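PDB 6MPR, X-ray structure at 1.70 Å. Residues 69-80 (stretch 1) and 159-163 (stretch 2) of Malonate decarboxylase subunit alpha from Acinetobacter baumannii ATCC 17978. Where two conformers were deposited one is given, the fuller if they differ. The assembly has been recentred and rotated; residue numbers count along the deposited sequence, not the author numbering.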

# COMPACT_ATOMS: atom_id res chain seq x y z
N GLN A 69 17.56 -6.68 -3.01
CA GLN A 69 18.94 -6.83 -2.57
C GLN A 69 19.24 -8.26 -2.13
O GLN A 69 19.99 -8.96 -2.80
CB GLN A 69 19.22 -5.82 -1.45
CG GLN A 69 18.97 -4.37 -1.84
CD GLN A 69 18.68 -3.49 -0.63
OE1 GLN A 69 17.52 -3.23 -0.30
NE2 GLN A 69 19.73 -3.04 0.03
N LYS A 70 18.65 -8.71 -1.02
CA LYS A 70 18.92 -10.06 -0.51
C LYS A 70 18.44 -11.13 -1.49
O LYS A 70 17.30 -11.08 -1.97
CB LYS A 70 18.20 -10.24 0.83
CG LYS A 70 18.13 -11.67 1.33
CD LYS A 70 17.50 -11.71 2.72
CE LYS A 70 16.00 -11.50 2.67
NZ LYS A 70 15.37 -11.44 4.04
N GLN A 71 19.31 -12.11 -1.78
CA GLN A 71 18.99 -13.23 -2.66
C GLN A 71 19.11 -14.53 -1.90
O GLN A 71 20.16 -14.81 -1.29
CB GLN A 71 19.90 -13.31 -3.90
CG GLN A 71 20.07 -12.01 -4.69
CD GLN A 71 18.75 -11.52 -5.25
OE1 GLN A 71 17.96 -12.32 -5.80
NE2 GLN A 71 18.48 -10.23 -5.10
N ALA A 72 18.06 -15.35 -1.95
CA ALA A 72 18.14 -16.71 -1.43
C ALA A 72 18.88 -17.57 -2.47
O ALA A 72 18.31 -18.44 -3.13
CB ALA A 72 16.75 -17.24 -1.14
N ASP A 73 20.16 -17.28 -2.62
CA ASP A 73 20.86 -17.83 -3.79
C ASP A 73 21.20 -19.31 -3.63
O ASP A 73 21.35 -20.01 -4.64
CB ASP A 73 22.13 -17.02 -4.09
CG ASP A 73 23.20 -17.16 -3.03
OD1 ASP A 73 22.99 -16.71 -1.87
OD2 ASP A 73 24.26 -17.75 -3.34
N PHE A 74 21.32 -19.81 -2.40
CA PHE A 74 21.45 -21.25 -2.22
C PHE A 74 20.19 -21.96 -2.70
O PHE A 74 20.27 -22.97 -3.42
CB PHE A 74 21.74 -21.56 -0.76
CG PHE A 74 21.80 -23.02 -0.43
CD1 PHE A 74 22.77 -23.83 -1.00
CD2 PHE A 74 20.91 -23.56 0.47
CE1 PHE A 74 22.84 -25.19 -0.67
CE2 PHE A 74 20.96 -24.91 0.78
CZ PHE A 74 21.93 -25.72 0.22
N LEU A 75 19.02 -21.43 -2.35
CA LEU A 75 17.78 -22.07 -2.80
C LEU A 75 17.59 -21.93 -4.31
O LEU A 75 17.16 -22.89 -4.96
CB LEU A 75 16.57 -21.48 -2.05
CG LEU A 75 16.53 -21.71 -0.54
CD1 LEU A 75 15.26 -21.09 0.09
CD2 LEU A 75 16.65 -23.19 -0.21
N SER A 76 17.92 -20.77 -4.88
CA SER A 76 17.75 -20.61 -6.32
C SER A 76 18.75 -21.46 -7.10
O SER A 76 18.37 -22.09 -8.09
CB SER A 76 17.85 -19.13 -6.72
OG SER A 76 19.09 -18.55 -6.34
N ARG A 77 20.02 -21.53 -6.65
CA ARG A 77 20.98 -22.40 -7.32
C ARG A 77 20.55 -23.86 -7.20
O ARG A 77 20.71 -24.65 -8.15
CB ARG A 77 22.39 -22.22 -6.74
CG ARG A 77 23.08 -20.91 -7.14
CD ARG A 77 24.50 -20.81 -6.58
NE ARG A 77 24.54 -20.30 -5.20
CZ ARG A 77 24.84 -21.06 -4.14
NH1 ARG A 77 25.12 -22.34 -4.29
NH2 ARG A 77 24.86 -20.53 -2.92
N SER A 78 19.99 -24.24 -6.05
CA SER A 78 19.55 -25.61 -5.85
C SER A 78 18.34 -25.92 -6.72
O SER A 78 18.28 -26.97 -7.36
CB SER A 78 19.24 -25.88 -4.37
OG SER A 78 20.40 -25.75 -3.53
N LEU A 79 17.36 -25.01 -6.75
CA LEU A 79 16.18 -25.23 -7.58
C LEU A 79 16.57 -25.46 -9.04
O LEU A 79 16.01 -26.33 -9.71
CB LEU A 79 15.22 -24.04 -7.45
CG LEU A 79 13.89 -24.17 -8.18
CD1 LEU A 79 13.08 -25.32 -7.60
CD2 LEU A 79 13.10 -22.87 -8.07
N ALA A 80 17.56 -24.71 -9.54
CA ALA A 80 18.01 -24.87 -10.91
C ALA A 80 18.74 -26.19 -11.15
O ALA A 80 19.01 -26.51 -12.32
CB ALA A 80 18.92 -23.70 -11.30
N VAL A 159 7.12 -20.71 -0.97
CA VAL A 159 7.94 -19.51 -0.82
C VAL A 159 9.34 -19.93 -0.42
O VAL A 159 9.52 -20.68 0.56
CB VAL A 159 7.34 -18.54 0.21
CG1 VAL A 159 8.23 -17.32 0.36
CG2 VAL A 159 5.93 -18.11 -0.22
N LEU A 160 10.34 -19.45 -1.17
CA LEU A 160 11.76 -19.73 -0.96
C LEU A 160 12.43 -18.42 -0.57
O LEU A 160 12.58 -17.51 -1.39
CB LEU A 160 12.39 -20.31 -2.23
CG LEU A 160 11.73 -21.54 -2.84
CD1 LEU A 160 12.44 -21.92 -4.15
CD2 LEU A 160 11.76 -22.69 -1.83
N SER A 161 12.82 -18.31 0.71
CA SER A 161 13.26 -17.05 1.28
C SER A 161 14.59 -17.24 2.00
O SER A 161 15.09 -18.36 2.14
CB SER A 161 12.23 -16.48 2.26
OG SER A 161 11.04 -16.10 1.60
N ALA A 162 15.18 -16.13 2.44
CA ALA A 162 16.47 -16.15 3.12
C ALA A 162 16.47 -15.30 4.38
O ALA A 162 15.80 -14.26 4.44
CB ALA A 162 17.59 -15.65 2.20
N GLY A 163 17.28 -15.72 5.37
CA GLY A 163 17.48 -14.95 6.57
C GLY A 163 18.88 -15.15 7.13
O GLY A 163 19.67 -15.95 6.62

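A helix and the loop leading into it pack against a β-strand. The helix runs roughly antiparallel to the strand, at 143°, with the axes 8.1 Å apart at their closest. The contact is small, 340 Å² summed over both sides, and mostly apolar.

The apolar packing follows the alternation of the strand. Leu160 and Ala162 point toward the helix and its lead-in, while Ser161 between them points away and satisfies its hydroxyl elsewhere in the structure. On the helical side, Leu75 and Leu79, one turn apart, both point toward the strand and share Leu160: Leu75 CD1 lies 3.8 Å from Leu160 CB, and Leu79 CD2 lies 4.1 Å from Leu160 CD1. Leu75 (m, t) also brings CD1 to 3.4 Å from Ser161 O, so its methyl packs on backbone as well as on side chain.

Where the two backbones come nearest, measured between CA atoms, the residues are small. Ala72, at the N-cap position, faces Ala162 with CA atoms 4.9 Å apart and CB atoms 3.8 Å apart; a methyl on each side fills this narrow gap. Ala72 CB also sits 3.8 Å from Ser161 C, resting directly on the strand backbone.

One polar link joins the stretches. Lys70 NZ donates a hydrogen bond to Ala162 O at 2.9 Å. Its chain is extended through chi1 and chi2 (both t) and turns at chi3 (p), and its CD passes 4.0 Å from Ala162 CB. A long aliphatic stem thus packs while the buried ammonium is satisfied, with further bonding elsewhere in the structure.

Other bonds support the helix from within. Arg77 NH2 forms a salt bridge with Asp73 OD2 at 2.9 Å, one turn apart and outside the contact, and Ser76 N bonds to Ala72 O at 2.9 Å, tying the N-cap alanine into the first turn.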